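PDB 1ZSO: hypothetical protein from Plasmodium falciparum, which is of unknown function but belongs to the UPF0587 family, whose members are generally assigned zinc binding, which is unproven here. Local coordinates for residues B[50-55]-B[80-85]; B[57-60]-B[65-68]; B[67-72]-B[110-115]. All blocks are in the same frame, centred on the assembly; numbering follows the deposited sequence.

Contact 1: B[50-55]-B[80-85]; sequences IQFRKT and STINFV
Lys-54 and Phe-84 lie side by side and point the same way, the lysine chain running over one face of the ring from its root to its far end. CB of Lys-54 sits 3.8 Å from CG of Phe-84, and farther out CE of Lys-54 comes within 3.4 Å of CE2 of Phe-84. The course is set by the lysine torsions: CG stands between the backbone N and the carbonyl carbon (chi1 85°), and bends at chi2 and chi3 fold the methylenes along the ring. NZ ends 3.5 Å from CZ of Phe-84, and its long, weak ion pair is with Asp-30. Lys-54 lies just beyond strand 46-52, which borders a three-stranded antiparallel sheet within this chain; strand 80-85 belongs to a six-stranded one. No hydrogen bond passes between the two segments. Where strand faces strand, Ile-50 and Phe-52 against Ile-82, the example shows how two beta-sheets can meet through side chains. CD1 of Ile-82 meets CD1 of Ile-50 tip to tip at 3.7 Å and also reaches CE2 of Phe-52, while CG2 of Ile-82, anti to the backbone N, approaches CZ of Phe-52 obliquely at 4.0 Å; the isoleucine and phenylalanine side chains cross at about a right angle. Phe-69 of the neighbouring strand 69-71 and Phe-107 of strand 102-110 also touch both Phe-52 and Ile-82, and Trp-34 meets the Phe-52 ring with the planes about 25° apart.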
ATOM      1  N   ILE B  50       7.251  -1.549  -4.810  1.00 30.13           N
ATOM      2  CA  ILE B  50       6.242  -1.081  -3.925  1.00 29.33           C
ATOM      3  C   ILE B  50       6.266   0.399  -4.100  1.00 29.44           C
ATOM      4  O   ILE B  50       7.321   0.989  -4.448  1.00 28.68           O
ATOM      5  CB  ILE B  50       6.473  -1.435  -2.452  1.00 30.39           C
ATOM      6  CG1 ILE B  50       7.743  -0.769  -1.910  1.00 29.97           C
ATOM      7  CG2 ILE B  50       6.517  -2.915  -2.289  1.00 29.34           C
ATOM      8  CD1 ILE B  50       7.727  -0.622  -0.477  1.00 32.87           C
ATOM      9  N   GLN B  51       5.112   1.005  -3.864  1.00 27.50           N
ATOM     10  CA  GLN B  51       4.964   2.445  -4.052  1.00 27.70           C
ATOM     11  C   GLN B  51       4.253   3.090  -2.844  1.00 26.93           C
ATOM     12  O   GLN B  51       3.237   2.599  -2.309  1.00 25.66           O
ATOM     13  CB  GLN B  51       4.191   2.754  -5.347  1.00 26.88           C
ATOM     14  CG  GLN B  51       4.634   2.020  -6.601  1.00 28.13           C
ATOM     15  CD  GLN B  51       3.709   2.283  -7.765  1.00 27.39           C
ATOM     16  OE1 GLN B  51       2.563   2.621  -7.571  1.00 34.72           O
ATOM     17  NE2 GLN B  51       4.212   2.152  -8.981  1.00 28.97           N
ATOM     18  N   PHE B  52       4.748   4.216  -2.424  1.00 27.56           N
ATOM     19  CA  PHE B  52       4.041   4.913  -1.332  1.00 27.67           C
ATOM     20  C   PHE B  52       4.462   6.346  -1.265  1.00 26.78           C
ATOM     21  O   PHE B  52       5.495   6.694  -1.798  1.00 27.86           O
ATOM     22  CB  PHE B  52       4.251   4.211   0.034  1.00 28.23           C
ATOM     23  CG  PHE B  52       5.645   4.338   0.582  1.00 28.77           C
ATOM     24  CD1 PHE B  52       5.991   5.412   1.383  1.00 30.20           C
ATOM     25  CD2 PHE B  52       6.586   3.370   0.320  1.00 27.56           C
ATOM     26  CE1 PHE B  52       7.242   5.544   1.860  1.00 26.98           C
ATOM     27  CE2 PHE B  52       7.856   3.491   0.775  1.00 26.93           C
ATOM     28  CZ  PHE B  52       8.191   4.559   1.562  1.00 30.29           C
ATOM     29  N   ARG B  53       3.651   7.161  -0.592  1.00 29.20           N
ATOM     30  CA  ARG B  53       3.968   8.570  -0.256  1.00 29.21           C
ATOM     31  C   ARG B  53       4.078   8.785   1.244  1.00 28.41           C
ATOM     32  O   ARG B  53       3.408   8.108   2.012  1.00 28.52           O
ATOM     33  CB  ARG B  53       2.878   9.501  -0.765  1.00 28.79           C
ATOM     34  CG  ARG B  53       2.848   9.629  -2.285  1.00 34.34           C
ATOM     35  CD  ARG B  53       1.427   9.553  -2.791  1.00 43.24           C
ATOM     36  NE  ARG B  53       0.791   8.313  -2.301  1.00 48.36           N
ATOM     37  CZ  ARG B  53       0.847   7.134  -2.928  1.00 46.59           C
ATOM     38  NH1 ARG B  53       1.469   7.037  -4.103  1.00 46.19           N
ATOM     39  NH2 ARG B  53       0.269   6.058  -2.384  1.00 38.66           N
ATOM     40  N   LYS B  54       4.859   9.789   1.653  1.00 27.49           N
ATOM     41  CA  LYS B  54       5.107  10.055   3.080  1.00 28.47           C
ATOM     42  C   LYS B  54       3.819  10.513   3.807  1.00 27.98           C
ATOM     43  O   LYS B  54       3.797  10.645   5.013  1.00 27.81           O
ATOM     44  CB  LYS B  54       6.225  11.119   3.237  1.00 29.67           C
ATOM     45  CG  LYS B  54       5.693  12.559   3.164  1.00 31.28           C
ATOM     46  CD  LYS B  54       6.693  13.516   2.593  1.00 39.03           C
ATOM     47  CE  LYS B  54       7.492  14.219   3.640  1.00 40.63           C
ATOM     48  NZ  LYS B  54       8.659  14.960   2.989  1.00 45.00           N
ATOM     49  N   THR B  55       2.757  10.792   3.051  1.00 27.76           N
ATOM     50  CA  THR B  55       1.511  11.291   3.614  1.00 27.52           C
ATOM     51  C   THR B  55       0.523  10.161   3.808  1.00 26.23           C
ATOM     52  O   THR B  55      -0.517  10.376   4.436  1.00 26.76           O
ATOM     53  CB  THR B  55       0.833  12.323   2.669  1.00 27.37           C
ATOM     54  OG1 THR B  55       0.722  11.742   1.393  1.00 27.48           O
ATOM     55  CG2 THR B  55       1.663  13.633   2.539  1.00 28.97           C
ATOM     56  N   SER B  80       4.492  -5.872   8.767  1.00 28.10           N
ATOM     57  CA  SER B  80       5.786  -5.253   8.561  1.00 27.12           C
ATOM     58  C   SER B  80       5.555  -3.893   7.922  1.00 27.52           C
ATOM     59  O   SER B  80       4.639  -3.732   7.147  1.00 28.53           O
ATOM     60  CB  SER B  80       6.647  -6.156   7.709  1.00 27.91           C
ATOM     61  OG  SER B  80       6.799  -7.424   8.325  1.00 27.00           O
ATOM     62  N   THR B  81       6.352  -2.906   8.307  1.00 27.67           N
ATOM     63  CA  THR B  81       6.043  -1.509   8.037  1.00 28.00           C
ATOM     64  C   THR B  81       7.272  -0.693   7.570  1.00 28.65           C
ATOM     65  O   THR B  81       8.416  -1.009   7.905  1.00 27.42           O
ATOM     66  CB  THR B  81       5.519  -0.826   9.309  1.00 27.85           C
ATOM     67  OG1 THR B  81       6.537  -0.870  10.317  1.00 25.64           O
ATOM     68  CG2 THR B  81       4.297  -1.525   9.831  1.00 29.65           C
ATOM     69  N   ILE B  82       6.990   0.334   6.776  1.00 29.08           N
ATOM     70  CA  ILE B  82       7.934   1.432   6.503  1.00 30.09           C
ATOM     71  C   ILE B  82       7.297   2.768   6.864  1.00 28.44           C
ATOM     72  O   ILE B  82       6.151   3.033   6.547  1.00 28.37           O
ATOM     73  CB  ILE B  82       8.285   1.555   5.023  1.00 29.56           C
ATOM     74  CG1 ILE B  82       8.758   0.228   4.465  1.00 27.12           C
ATOM     75  CG2 ILE B  82       9.361   2.626   4.866  1.00 31.15           C
ATOM     76  CD1 ILE B  82       8.788   0.189   2.965  1.00 31.90           C
ATOM     77  N   ASN B  83       8.046   3.596   7.537  1.00 29.92           N
ATOM     78  CA  ASN B  83       7.671   4.996   7.786  1.00 30.45           C
ATOM     79  C   ASN B  83       8.824   5.891   7.341  1.00 30.13           C
ATOM     80  O   ASN B  83       9.964   5.667   7.770  1.00 28.67           O
ATOM     81  CB  ASN B  83       7.440   5.264   9.267  1.00 30.49           C
ATOM     82  CG  ASN B  83       5.983   5.211   9.668  1.00 34.30           C
ATOM     83  OD1 ASN B  83       5.119   5.846   9.060  1.00 40.32           O
ATOM     84  ND2 ASN B  83       5.713   4.494  10.743  1.00 35.43           N
ATOM     85  N   PHE B  84       8.510   6.872   6.489  1.00 29.13           N
ATOM     86  CA  PHE B  84       9.365   8.019   6.234  1.00 29.00           C
ATOM     87  C   PHE B  84       9.558   8.789   7.525  1.00 30.24           C
ATOM     88  O   PHE B  84       8.605   9.001   8.289  1.00 30.46           O
ATOM     89  CB  PHE B  84       8.705   8.949   5.177  1.00 29.69           C
ATOM     90  CG  PHE B  84       9.460  10.246   4.932  1.00 29.34           C
ATOM     91  CD1 PHE B  84      10.420  10.321   3.973  1.00 29.50           C
ATOM     92  CD2 PHE B  84       9.168  11.385   5.656  1.00 29.71           C
ATOM     93  CE1 PHE B  84      11.099  11.479   3.756  1.00 34.01           C
ATOM     94  CE2 PHE B  84       9.839  12.533   5.463  1.00 29.25           C
ATOM     95  CZ  PHE B  84      10.813  12.604   4.513  1.00 31.32           C
ATOM     96  N   VAL B  85      10.797   9.206   7.770  1.00 31.37           N
ATOM     97  CA  VAL B  85      11.148   9.901   8.963  1.00 32.64           C
ATOM     98  C   VAL B  85      11.366  11.355   8.601  1.00 34.50           C
ATOM     99  O   VAL B  85      12.232  11.671   7.784  1.00 34.41           O
ATOM    100  CB  VAL B  85      12.445   9.338   9.598  1.00 32.21           C
ATOM    101  CG1 VAL B  85      12.839  10.181  10.812  1.00 33.91           C
ATOM    102  CG2 VAL B  85      12.288   7.900  10.013  1.00 30.30           C
TER

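Contact 2: B[57-60]-B[65-68]; sequences ILEI and GTAN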
ATOM      1  N   ILE B  57      -1.478   7.127   5.234  1.00 28.42           N
ATOM      2  CA  ILE B  57      -1.790   6.815   6.650  1.00 27.22           C
ATOM      3  C   ILE B  57      -2.414   5.436   6.758  1.00 27.12           C
ATOM      4  O   ILE B  57      -3.578   5.264   6.425  1.00 27.38           O
ATOM      5  CB  ILE B  57      -2.751   7.870   7.283  1.00 26.36           C
ATOM      6  CG1 ILE B  57      -2.092   9.246   7.297  1.00 27.29           C
ATOM      7  CG2 ILE B  57      -3.139   7.483   8.705  1.00 28.61           C
ATOM      8  CD1 ILE B  57      -3.042  10.403   7.619  1.00 26.30           C
ATOM      9  N   LEU B  58      -1.634   4.465   7.243  1.00 27.13           N
ATOM     10  CA  LEU B  58      -2.101   3.094   7.461  1.00 26.59           C
ATOM     11  C   LEU B  58      -2.038   2.757   8.939  1.00 26.54           C
ATOM     12  O   LEU B  58      -0.965   2.815   9.553  1.00 25.78           O
ATOM     13  CB  LEU B  58      -1.246   2.079   6.715  1.00 23.92           C
ATOM     14  CG  LEU B  58      -0.758   2.356   5.295  1.00 29.48           C
ATOM     15  CD1 LEU B  58      -0.094   1.112   4.690  1.00 27.79           C
ATOM     16  CD2 LEU B  58      -1.846   2.806   4.358  1.00 30.67           C
ATOM     17  N   GLU B  59      -3.190   2.400   9.505  1.00 27.42           N
ATOM     18  CA  GLU B  59      -3.295   2.085  10.909  1.00 28.89           C
ATOM     19  C   GLU B  59      -2.772   0.666  11.113  1.00 29.59           C
ATOM     20  O   GLU B  59      -3.228  -0.254  10.466  1.00 29.15           O
ATOM     21  CB  GLU B  59      -4.743   2.200  11.357  1.00 29.87           C
ATOM     22  CG  GLU B  59      -5.326   3.594  11.213  1.00 35.21           C
ATOM     23  CD  GLU B  59      -4.963   4.546  12.380  1.00 43.69           C
ATOM     24  OE1 GLU B  59      -4.453   4.078  13.446  1.00 45.10           O
ATOM     25  OE2 GLU B  59      -5.210   5.777  12.224  1.00 47.40           O
ATOM     26  N   ILE B  60      -1.792   0.520  11.998  1.00 30.20           N
ATOM     27  CA  ILE B  60      -1.194  -0.767  12.316  1.00 30.57           C
ATOM     28  C   ILE B  60      -2.029  -1.527  13.355  1.00 30.52           C
ATOM     29  O   ILE B  60      -2.399  -0.991  14.399  1.00 29.69           O
ATOM     30  CB  ILE B  60       0.243  -0.604  12.842  1.00 30.56           C
ATOM     31  CG1 ILE B  60       1.060   0.229  11.873  1.00 28.75           C
ATOM     32  CG2 ILE B  60       0.935  -2.023  13.098  1.00 30.43           C
ATOM     33  CD1 ILE B  60       2.353   0.743  12.457  1.00 30.39           C
ATOM     34  N   GLY B  65       0.144   3.220  16.564  1.00 32.33           N
ATOM     35  CA  GLY B  65       0.877   3.891  15.498  1.00 31.98           C
ATOM     36  C   GLY B  65       0.355   3.632  14.093  1.00 30.67           C
ATOM     37  O   GLY B  65      -0.535   2.794  13.861  1.00 29.08           O
ATOM     38  N   THR B  66       0.913   4.389  13.159  1.00 29.94           N
ATOM     39  CA  THR B  66       0.521   4.325  11.758  1.00 29.09           C
ATOM     40  C   THR B  66       1.762   4.095  10.899  1.00 28.14           C
ATOM     41  O   THR B  66       2.847   4.299  11.369  1.00 26.61           O
ATOM     42  CB  THR B  66      -0.165   5.630  11.344  1.00 29.12           C
ATOM     43  OG1 THR B  66       0.774   6.714  11.453  1.00 31.98           O
ATOM     44  CG2 THR B  66      -1.360   5.908  12.235  1.00 29.53           C
ATOM     45  N   ALA B  67       1.581   3.684   9.637  1.00 27.82           N
ATOM     46  CA  ALA B  67       2.678   3.505   8.694  1.00 26.95           C
ATOM     47  C   ALA B  67       2.303   4.057   7.321  1.00 27.18           C
ATOM     48  O   ALA B  67       1.124   4.222   6.999  1.00 26.86           O
ATOM     49  CB  ALA B  67       3.066   2.050   8.561  1.00 28.03           C
ATOM     50  N   ASN B  68       3.334   4.344   6.531  1.00 26.89           N
ATOM     51  CA  ASN B  68       3.200   4.823   5.157  1.00 27.63           C
ATOM     52  C   ASN B  68       3.087   3.635   4.195  1.00 28.50           C
ATOM     53  O   ASN B  68       2.453   3.738   3.139  1.00 25.70           O
ATOM     54  CB  ASN B  68       4.444   5.615   4.727  1.00 26.94           C
ATOM     55  CG  ASN B  68       4.581   6.915   5.426  1.00 25.36           C
ATOM     56  OD1 ASN B  68       5.698   7.370   5.634  1.00 26.04           O
ATOM     57  ND2 ASN B  68       3.464   7.547   5.782  1.00 24.10           N
TER
HETATM   58  O   HOH W   1      -3.054   2.217  14.547  1.00 40.37           O
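Leu-58 and Ala-67 form the hydrogen-bonded pair of a short antiparallel beta hairpin, and their backbones grip each other twice. N of Leu-58 donates to O of Ala-67 at 2.8 Å, and N of Ala-67 returns a bond to O of Leu-58 at 2.7 Å. The same leucine carbonyl oxygen also receives a CA-H...O contact from CA of Thr-66 at 3.1 Å, so it is approached by two neighbouring residues. Towards the turn, N of Ile-60 reaches O of Gly-65 in a longer but straighter bond (3.2 Å, 167° at the hydrogen).

The two faces of the hairpin differ. On the face of Leu-58 and Ala-67 the packing is close: CB and CG of the leucine crowd against O of Ala-67, and Met-70, a selenomethionine, touches both Leu-58 and Ile-60. CG1 of Ile-60 is turned anti to its carbonyl carbon (chi1 -53°), and CD1 ends 4.2 Å from CB of Ala-67. Thr-81 of strand 80-85 packs against both Ile-60 and Ala-67.

The face of Glu-59 and Thr-66, a non-hydrogen-bonded pair, is looser and includes the exposed glutamate. The two side chains run alongside each other, and a bend at chi2 (-82°) brings OE1 of Glu-59 to 3.8 Å from CG2 of Thr-66, a methyl rather than a polar group. A water bridges the two segments, 2.6 Å from OE1 of Glu-59 and 2.7 Å from O of Gly-65. The carboxylate therefore takes its polar link to the opposite segment through solvent, whereas direct amide-carbonyl bonds hold the two backbones together.

Contact 3: B[67-72]-B[110-115]; sequences ANFMIK and RGIELI
This small apolar contact lies between two beta-sheets, where strand 69-71, within this chain at one margin of the six-stranded sheet, faces strand 112-117, within this chain at a margin of the three-stranded one. Ile-112 carries its side of the meeting with the end of a single branch. Its CD1 lies 3.7 Å from CG2 of Ile-71, and CG1 of Ile-112 follows at 4.1 Å from the same methyl, the two isoleucine chains crossing obliquely. Ile-71 has CG1 anti to the backbone N (chi1 -174°), which leaves the short CG2 branch to make the touch while the longer branch points elsewhere. The same CD1 of Ile-112 also comes up to the edge of the Phe-69 ring, close to the ring plane, with CD2 of Phe-69 4.2 Å away. One methyl is thus shared between an aliphatic branch and an aromatic edge. Phe-69 and Ile-71 can both face Ile-112 because alternate residues of a beta-strand project to the same side; the intervening Met-70, a selenomethionine, turns away. A classic beta bulge precedes this alternation: Asn-68 and Phe-69 both stand opposite Ile-82 of the adjoining strand 80-85. No hydrogen bond joins the two segments. Trp-73, Ser-80 and Ile-38 also touch Ile-112, whereas Phe-69 packs on Ile-50 and Phe-52 of strand 46-52. Gln-51 of the second subunit packs against Ile-71.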
ATOM      1  N   ALA B  67       1.581   3.684   9.637  1.00 27.82           N
ATOM      2  CA  ALA B  67       2.678   3.505   8.694  1.00 26.95           C
ATOM      3  C   ALA B  67       2.303   4.057   7.321  1.00 27.18           C
ATOM      4  O   ALA B  67       1.124   4.222   6.999  1.00 26.86           O
ATOM      5  CB  ALA B  67       3.066   2.050   8.561  1.00 28.03           C
ATOM      6  N   ASN B  68       3.334   4.344   6.531  1.00 26.89           N
ATOM      7  CA  ASN B  68       3.200   4.823   5.157  1.00 27.63           C
ATOM      8  C   ASN B  68       3.087   3.635   4.195  1.00 28.50           C
ATOM      9  O   ASN B  68       2.453   3.738   3.139  1.00 25.70           O
ATOM     10  CB  ASN B  68       4.444   5.615   4.727  1.00 26.94           C
ATOM     11  CG  ASN B  68       4.581   6.915   5.426  1.00 25.36           C
ATOM     12  OD1 ASN B  68       5.698   7.370   5.634  1.00 26.04           O
ATOM     13  ND2 ASN B  68       3.464   7.547   5.782  1.00 24.10           N
ATOM     14  N   PHE B  69       3.737   2.532   4.583  1.00 29.73           N
ATOM     15  CA  PHE B  69       3.646   1.251   3.884  1.00 30.86           C
ATOM     16  C   PHE B  69       3.624   0.080   4.855  1.00 31.41           C
ATOM     17  O   PHE B  69       4.369   0.058   5.838  1.00 30.71           O
ATOM     18  CB  PHE B  69       4.821   1.040   2.908  1.00 29.45           C
ATOM     19  CG  PHE B  69       4.708  -0.230   2.101  1.00 30.44           C
ATOM     20  CD1 PHE B  69       3.932  -0.274   0.955  1.00 30.78           C
ATOM     21  CD2 PHE B  69       5.332  -1.399   2.513  1.00 30.04           C
ATOM     22  CE1 PHE B  69       3.805  -1.498   0.191  1.00 29.30           C
ATOM     23  CE2 PHE B  69       5.211  -2.567   1.774  1.00 28.38           C
ATOM     24  CZ  PHE B  69       4.424  -2.612   0.601  1.00 23.18           C
HETATM   25  N   MSE B  70       2.795  -0.907   4.523  1.00 32.14           N
HETATM   26  CA  MSE B  70       2.697  -2.145   5.285  1.00 37.09           C
HETATM   27  C   MSE B  70       2.559  -3.408   4.408  1.00 32.14           C
HETATM   28  O   MSE B  70       2.024  -3.377   3.301  1.00 31.00           O
HETATM   29  CB  MSE B  70       1.463  -2.132   6.178  1.00 35.59           C
HETATM   30  CG  MSE B  70       1.583  -1.428   7.493  1.00 43.60           C
HETATM   31 SE   MSE B  70       0.095  -2.181   8.646  1.00 55.05          SE
HETATM   32  CE  MSE B  70      -1.344  -1.109   7.979  1.00 51.17           C
ATOM     33  N   ILE B  71       3.012  -4.531   4.954  1.00 30.36           N
ATOM     34  CA  ILE B  71       2.866  -5.796   4.297  1.00 28.14           C
ATOM     35  C   ILE B  71       2.786  -6.883   5.362  1.00 28.61           C
ATOM     36  O   ILE B  71       3.462  -6.819   6.379  1.00 27.56           O
ATOM     37  CB  ILE B  71       3.989  -6.007   3.238  1.00 27.42           C
ATOM     38  CG1 ILE B  71       3.767  -7.277   2.425  1.00 25.90           C
ATOM     39  CG2 ILE B  71       5.401  -6.039   3.841  1.00 26.96           C
ATOM     40  CD1 ILE B  71       4.685  -7.312   1.219  1.00 26.93           C
ATOM     41  N   LYS B  72       1.898  -7.841   5.137  1.00 28.45           N
ATOM     42  CA  LYS B  72       1.814  -9.039   5.921  1.00 30.36           C
ATOM     43  C   LYS B  72       2.419 -10.136   5.024  1.00 30.69           C
ATOM     44  O   LYS B  72       1.787 -10.646   4.082  1.00 28.79           O
ATOM     45  CB  LYS B  72       0.363  -9.318   6.304  1.00 31.35           C
ATOM     46  CG  LYS B  72       0.113 -10.588   7.091  1.00 32.57           C
ATOM     47  CD  LYS B  72      -1.368 -10.699   7.385  1.00 33.11           C
ATOM     48  CE  LYS B  72      -1.664 -11.565   8.608  1.00 32.15           C
ATOM     49  NZ  LYS B  72      -1.531 -13.024   8.288  1.00 35.68           N
ATOM     50  N   ARG B 110      10.369  -1.910   9.915  1.00 26.04           N
ATOM     51  CA  ARG B 110      10.186  -2.990  10.875  1.00 25.85           C
ATOM     52  C   ARG B 110       9.686  -4.234  10.124  1.00 24.80           C
ATOM     53  O   ARG B 110       8.558  -4.281   9.653  1.00 25.39           O
ATOM     54  CB  ARG B 110       9.154  -2.609  11.913  1.00 25.96           C
ATOM     55  CG  ARG B 110       9.659  -1.741  13.100  1.00 29.79           C
ATOM     56  CD  ARG B 110       8.616  -1.760  14.276  1.00 29.12           C
ATOM     57  NE  ARG B 110       9.024  -0.973  15.466  1.00 33.64           N
ATOM     58  CZ  ARG B 110       9.106   0.367  15.505  1.00 32.98           C
ATOM     59  NH1 ARG B 110       8.818   1.108  14.435  1.00 29.68           N
ATOM     60  NH2 ARG B 110       9.485   0.974  16.619  1.00 32.79           N
ATOM     61  N   GLY B 111      10.540  -5.224   9.994  1.00 24.01           N
ATOM     62  CA  GLY B 111      10.204  -6.428   9.286  1.00 25.86           C
ATOM     63  C   GLY B 111      10.475  -6.348   7.795  1.00 26.32           C
ATOM     64  O   GLY B 111      10.140  -7.267   7.031  1.00 27.90           O
ATOM     65  N   ILE B 112      11.131  -5.291   7.377  1.00 26.28           N
ATOM     66  CA  ILE B 112      11.320  -5.046   5.942  1.00 28.61           C
ATOM     67  C   ILE B 112      12.739  -4.493   5.731  1.00 28.17           C
ATOM     68  O   ILE B 112      13.175  -3.660   6.516  1.00 27.90           O
ATOM     69  CB  ILE B 112      10.327  -4.005   5.404  1.00 27.58           C
ATOM     70  CG1 ILE B 112       8.943  -4.594   5.213  1.00 30.11           C
ATOM     71  CG2 ILE B 112      10.789  -3.432   4.056  1.00 28.32           C
ATOM     72  CD1 ILE B 112       7.884  -3.525   5.086  1.00 29.09           C
ATOM     73  N   GLU B 113      13.417  -4.968   4.693  1.00 29.23           N
ATOM     74  CA  GLU B 113      14.676  -4.369   4.147  1.00 31.87           C
ATOM     75  C   GLU B 113      14.490  -3.689   2.797  1.00 30.85           C
ATOM     76  O   GLU B 113      14.024  -4.314   1.852  1.00 30.17           O
ATOM     77  CB  GLU B 113      15.713  -5.429   3.811  1.00 34.36           C
ATOM     78  CG  GLU B 113      16.745  -5.672   4.795  1.00 41.09           C
ATOM     79  CD  GLU B 113      16.443  -6.924   5.515  1.00 48.38           C
ATOM     80  OE1 GLU B 113      15.365  -6.924   6.145  1.00 54.31           O
ATOM     81  OE2 GLU B 113      17.237  -7.895   5.412  1.00 49.06           O
ATOM     82  N   LEU B 114      14.907  -2.436   2.716  1.00 30.80           N
ATOM     83  CA  LEU B 114      14.941  -1.669   1.483  1.00 31.33           C
ATOM     84  C   LEU B 114      16.118  -2.165   0.687  1.00 31.79           C
ATOM     85  O   LEU B 114      17.222  -2.021   1.147  1.00 31.50           O
ATOM     86  CB  LEU B 114      15.151  -0.176   1.780  1.00 32.13           C
ATOM     87  CG  LEU B 114      14.075   0.440   2.682  1.00 31.33           C
ATOM     88  CD1 LEU B 114      14.076   1.968   2.633  1.00 31.39           C
ATOM     89  CD2 LEU B 114      12.726  -0.089   2.269  1.00 31.94           C
ATOM     90  N   ILE B 115      15.881  -2.773  -0.488  1.00 32.58           N
ATOM     91  CA  ILE B 115      16.965  -3.344  -1.299  1.00 32.24           C
ATOM     92  C   ILE B 115      17.427  -2.334  -2.387  1.00 33.59           C
ATOM     93  O   ILE B 115      18.594  -1.904  -2.434  1.00 31.39           O
ATOM     94  CB  ILE B 115      16.520  -4.706  -1.931  1.00 31.51           C
ATOM     95  CG1 ILE B 115      16.128  -5.715  -0.852  1.00 30.90           C
ATOM     96  CG2 ILE B 115      17.606  -5.314  -2.757  1.00 31.75           C
ATOM     97  CD1 ILE B 115      17.266  -6.127   0.071  1.00 33.07           C
TER

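Overall arrangement
Strand 80-85 ties the three contacts together. In contact 1 it faces strand 46-52, and its edge pairs with the segment of contact 3, with N of Ile-82 2.8 Å from O of Phe-69 and N of Ser-80 2.8 Å from O of Ile-71. Contacts 1 and 3, with centres about 8 Å apart, thus meet between the six-stranded and the three-stranded sheet. Contact 2 is the hairpin leading into strand 69-71 and shares Ala-67 and Asn-68 with contact 3. Its centre lies about 9 Å from that of contact 1, which it joins through ND2 of Asn-83, 2.9 Å from O of Thr-66. All three contacts also touch the second subunit.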